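PDB 1OQJ: glucocorticoid modulatory element-binding protein 1 from Homo sapiens, which binds glucocorticoid modulatory elements in DNA as a transcription factor, here represented by its zinc-bound SAND domain, and also assists parvovirus replication. Local coordinates for residues I20-N32 against I80-C93. Numbering follows the deposited sequence.
With ZN (zinc ion), chain C.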
# COMPACT_ATOMS: atom_id res chain seq x y z
N ILE A 20 -2.95 2.82 7.99
CA ILE A 20 -3.94 3.42 7.11
C ILE A 20 -3.30 3.83 5.79
O ILE A 20 -2.30 4.53 5.76
CB ILE A 20 -4.55 4.68 7.76
CG1 ILE A 20 -5.22 4.30 9.08
CG2 ILE A 20 -5.58 5.32 6.83
CD1 ILE A 20 -5.75 5.48 9.86
N LEU A 21 -3.89 3.36 4.69
CA LEU A 21 -3.38 3.69 3.36
C LEU A 21 -4.11 4.93 2.85
O LEU A 21 -5.34 4.92 2.73
CB LEU A 21 -3.64 2.52 2.39
CG LEU A 21 -3.24 2.73 0.93
CD1 LEU A 21 -1.73 2.79 0.82
CD2 LEU A 21 -3.78 1.59 0.07
N LEU A 22 -3.37 6.00 2.58
CA LEU A 22 -3.98 7.22 2.04
C LEU A 22 -4.03 6.97 0.54
O LEU A 22 -3.01 7.05 -0.15
CB LEU A 22 -3.12 8.45 2.37
CG LEU A 22 -2.84 8.64 3.87
CD1 LEU A 22 -2.11 9.96 4.07
CD2 LEU A 22 -4.14 8.63 4.66
N TRP A 23 -5.22 6.67 0.04
CA TRP A 23 -5.38 6.31 -1.37
C TRP A 23 -4.85 7.23 -2.45
O TRP A 23 -4.20 6.77 -3.38
CB TRP A 23 -6.84 5.98 -1.66
CG TRP A 23 -7.04 5.46 -3.06
CD1 TRP A 23 -6.51 4.33 -3.60
CD2 TRP A 23 -7.77 6.10 -4.12
NE1 TRP A 23 -6.86 4.22 -4.93
CE2 TRP A 23 -7.64 5.30 -5.27
CE3 TRP A 23 -8.52 7.28 -4.20
CZ2 TRP A 23 -8.23 5.63 -6.49
CZ3 TRP A 23 -9.12 7.61 -5.41
CH2 TRP A 23 -8.97 6.79 -6.54
N LYS A 24 -5.13 8.53 -2.36
CA LYS A 24 -4.63 9.42 -3.40
C LYS A 24 -3.11 9.57 -3.37
O LYS A 24 -2.52 9.94 -4.37
CB LYS A 24 -5.33 10.78 -3.32
CG LYS A 24 -6.81 10.68 -3.71
CD LYS A 24 -7.46 12.03 -3.90
CE LYS A 24 -8.94 11.86 -4.21
NZ LYS A 24 -9.65 13.17 -4.32
N LYS A 25 -2.49 9.26 -2.23
CA LYS A 25 -1.03 9.33 -2.12
C LYS A 25 -0.39 8.02 -2.60
O LYS A 25 0.83 7.93 -2.77
CB LYS A 25 -0.61 9.58 -0.67
CG LYS A 25 -0.62 11.04 -0.23
CD LYS A 25 -1.99 11.67 -0.33
CE LYS A 25 -1.94 13.10 0.18
NZ LYS A 25 -3.28 13.74 0.14
N PHE A 26 -1.23 7.01 -2.83
CA PHE A 26 -0.81 5.69 -3.28
C PHE A 26 -0.55 5.74 -4.79
O PHE A 26 -1.37 5.30 -5.60
CB PHE A 26 -1.93 4.70 -2.95
CG PHE A 26 -1.61 3.26 -3.23
CD1 PHE A 26 -0.43 2.68 -2.78
CD2 PHE A 26 -2.55 2.45 -3.87
CE1 PHE A 26 -0.18 1.32 -2.96
CE2 PHE A 26 -2.31 1.08 -4.06
CZ PHE A 26 -1.12 0.52 -3.60
N VAL A 27 0.61 6.28 -5.15
CA VAL A 27 1.00 6.47 -6.55
C VAL A 27 2.00 5.43 -7.04
O VAL A 27 2.93 5.06 -6.31
CB VAL A 27 1.60 7.89 -6.73
CG1 VAL A 27 2.03 8.12 -8.16
CG2 VAL A 27 0.58 8.94 -6.30
N CYS A 28 1.82 4.96 -8.27
CA CYS A 28 2.72 3.96 -8.83
C CYS A 28 4.16 4.46 -8.78
O CYS A 28 4.42 5.63 -9.06
CB CYS A 28 2.33 3.67 -10.28
SG CYS A 28 3.44 2.52 -11.12
N PRO A 29 5.12 3.57 -8.47
CA PRO A 29 5.00 2.14 -8.17
C PRO A 29 4.74 1.80 -6.70
O PRO A 29 4.90 0.65 -6.28
CB PRO A 29 6.33 1.58 -8.66
CG PRO A 29 7.27 2.65 -8.23
CD PRO A 29 6.55 3.94 -8.58
N GLY A 30 4.38 2.82 -5.93
CA GLY A 30 4.05 2.65 -4.52
C GLY A 30 5.09 2.23 -3.50
O GLY A 30 5.09 2.75 -2.38
N ILE A 31 5.98 1.32 -3.86
CA ILE A 31 6.98 0.79 -2.92
C ILE A 31 7.69 1.80 -2.01
O ILE A 31 7.73 1.61 -0.78
CB ILE A 31 8.02 -0.08 -3.66
CG1 ILE A 31 8.88 -0.84 -2.65
CG2 ILE A 31 8.88 0.77 -4.58
CD1 ILE A 31 9.71 -1.93 -3.27
N ASN A 32 8.24 2.87 -2.57
CA ASN A 32 8.94 3.88 -1.77
C ASN A 32 8.19 5.20 -1.66
O ASN A 32 8.79 6.24 -1.38
CB ASN A 32 10.33 4.13 -2.35
CG ASN A 32 11.23 2.92 -2.26
OD1 ASN A 32 11.40 2.34 -1.19
ND2 ASN A 32 11.80 2.52 -3.40
N ILE A 80 -9.00 -0.77 -6.02
CA ILE A 80 -8.08 -0.08 -5.13
C ILE A 80 -6.67 -0.17 -5.70
O ILE A 80 -5.76 -0.74 -5.10
CB ILE A 80 -8.11 -0.69 -3.71
CG1 ILE A 80 -9.57 -0.78 -3.22
CG2 ILE A 80 -7.30 0.18 -2.76
CD1 ILE A 80 -9.74 -1.48 -1.90
N ASP A 81 -6.50 0.40 -6.89
CA ASP A 81 -5.22 0.43 -7.58
C ASP A 81 -4.58 1.79 -7.34
O ASP A 81 -5.18 2.66 -6.71
CB ASP A 81 -5.46 0.20 -9.08
CG ASP A 81 -4.19 -0.13 -9.85
OD1 ASP A 81 -3.17 -0.47 -9.22
OD2 ASP A 81 -4.24 -0.06 -11.09
N PHE A 82 -3.36 1.99 -7.82
CA PHE A 82 -2.68 3.27 -7.64
C PHE A 82 -3.55 4.42 -8.14
O PHE A 82 -4.25 4.29 -9.16
CB PHE A 82 -1.37 3.29 -8.41
CG PHE A 82 -0.38 2.27 -7.96
CD1 PHE A 82 0.11 1.32 -8.86
CD2 PHE A 82 0.12 2.29 -6.67
CE1 PHE A 82 1.08 0.39 -8.47
CE2 PHE A 82 1.10 1.37 -6.26
CZ PHE A 82 1.58 0.43 -7.16
N TYR A 83 -3.50 5.56 -7.45
CA TYR A 83 -4.27 6.73 -7.86
C TYR A 83 -3.83 7.19 -9.25
O TYR A 83 -2.63 7.41 -9.49
CB TYR A 83 -4.08 7.85 -6.84
CG TYR A 83 -4.90 9.09 -7.12
CD1 TYR A 83 -6.27 9.01 -7.33
CD2 TYR A 83 -4.31 10.35 -7.15
CE1 TYR A 83 -7.03 10.14 -7.57
CE2 TYR A 83 -5.06 11.50 -7.39
CZ TYR A 83 -6.42 11.39 -7.60
OH TYR A 83 -7.18 12.51 -7.86
N GLN A 84 -4.79 7.33 -10.16
CA GLN A 84 -4.53 7.76 -11.53
C GLN A 84 -3.57 6.83 -12.27
O GLN A 84 -2.81 7.28 -13.13
CB GLN A 84 -3.94 9.18 -11.55
CG GLN A 84 -4.81 10.23 -10.90
CD GLN A 84 -4.25 11.63 -11.10
OE1 GLN A 84 -3.20 11.98 -10.57
NE2 GLN A 84 -4.96 12.44 -11.88
N HIS A 85 -3.62 5.54 -11.97
CA HIS A 85 -2.71 4.60 -12.60
C HIS A 85 -2.75 4.56 -14.12
O HIS A 85 -1.75 4.25 -14.76
CB HIS A 85 -2.93 3.19 -12.06
CG HIS A 85 -1.73 2.31 -12.18
ND1 HIS A 85 -1.77 0.95 -11.97
CD2 HIS A 85 -0.44 2.60 -12.46
CE1 HIS A 85 -0.56 0.44 -12.12
NE2 HIS A 85 0.27 1.43 -12.42
N ASP A 86 -3.90 4.88 -14.70
CA ASP A 86 -4.01 4.85 -16.16
C ASP A 86 -3.17 5.95 -16.82
O ASP A 86 -2.91 5.89 -18.02
CB ASP A 86 -5.47 4.97 -16.60
CG ASP A 86 -6.12 6.25 -16.12
OD1 ASP A 86 -7.23 6.55 -16.60
OD2 ASP A 86 -5.54 6.94 -15.26
N LYS A 87 -2.74 6.94 -16.04
CA LYS A 87 -1.94 8.04 -16.59
C LYS A 87 -0.59 8.23 -15.90
O LYS A 87 0.34 8.78 -16.48
CB LYS A 87 -2.73 9.35 -16.51
CG LYS A 87 -4.05 9.31 -17.26
CD LYS A 87 -4.86 10.58 -17.04
CE LYS A 87 -6.20 10.50 -17.75
NZ LYS A 87 -7.04 11.71 -17.52
N VAL A 88 -0.50 7.76 -14.66
CA VAL A 88 0.72 7.89 -13.88
C VAL A 88 1.26 6.50 -13.56
O VAL A 88 0.70 5.79 -12.72
CB VAL A 88 0.43 8.66 -12.57
CG1 VAL A 88 1.69 8.76 -11.73
CG2 VAL A 88 -0.10 10.05 -12.90
N CYS A 89 2.35 6.13 -14.22
CA CYS A 89 2.94 4.81 -14.04
C CYS A 89 4.45 4.84 -14.30
O CYS A 89 4.93 5.59 -15.15
CB CYS A 89 2.26 3.82 -15.00
SG CYS A 89 2.81 2.10 -14.90
N SER A 90 5.19 4.02 -13.57
CA SER A 90 6.64 3.96 -13.72
C SER A 90 7.06 2.81 -14.62
O SER A 90 8.23 2.71 -15.01
CB SER A 90 7.31 3.77 -12.37
OG SER A 90 6.99 2.48 -11.85
N ASN A 91 6.12 1.93 -14.93
CA ASN A 91 6.38 0.77 -15.77
C ASN A 91 7.26 -0.25 -15.04
O ASN A 91 7.87 -1.11 -15.67
CB ASN A 91 7.07 1.20 -17.07
CG ASN A 91 6.28 2.25 -17.82
OD1 ASN A 91 5.14 2.01 -18.24
ND2 ASN A 91 6.87 3.43 -17.99
N THR A 92 7.31 -0.15 -13.71
CA THR A 92 8.10 -1.08 -12.91
C THR A 92 7.23 -1.68 -11.81
O THR A 92 7.71 -2.42 -10.95
CB THR A 92 9.30 -0.38 -12.23
OG1 THR A 92 8.83 0.58 -11.28
CG2 THR A 92 10.17 0.32 -13.27
N CYS A 93 5.94 -1.35 -11.85
CA CYS A 93 5.00 -1.83 -10.85
C CYS A 93 4.71 -3.32 -10.99
O CYS A 93 4.20 -3.95 -10.06
CB CYS A 93 3.70 -1.03 -10.93
SG CYS A 93 2.96 -0.96 -12.58
ZN ZN C . 2.34 1.31 -12.71
O HOH W 1 -0.26 5.99 -10.08
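F82 fills a hollow formed by F26, C28 and P29. C28 CA sits over the centre of the F82 ring, 3.6 Å from the centroid, a CH-pi contact, while F26 leans on it obliquely, ring planes 47° apart. P29, entered through a cis peptide, brings its carbonyl oxygen near F82 CZ; F26 and F82 also touch W60 of helix 60-63 and M75 of helix 71-76. The second bump is Y83, which lies under the aliphatic chain of K24, with Q84 CG over its other face. Its CD1 edge points at the six-membered ring of W23 in a T-shaped pair, planes at 70°. With CG anti to the backbone N (chi1 -174°), the W23 indole lies across 80-83, so the same ring that takes the Y83 edge also brings NE1 to D81 O at 2.9 Å. Y83 N donates to F26 O (2.8 Å), and a water joins C28 N to Y83 O and V88 O.

Zinc closes the far end. C28 SG binds it at 2.3 Å, and H85 NE2 and the sulfurs of C89 and C93 complete the site. Zinc on NE2 and D81 OD2 on ND1, the latter in the ring plane at 2.8 Å, together fix the rotation of H85. S90 N donates to C28 SG at 3.4 Å. One ligand from 20-32 and three from 80-93 imply that the metal cross-links the loop after strand 17-22 to the loop 80-93, consistent with a structural site; the S90 N–H probably tempers the thiolate charge on C28.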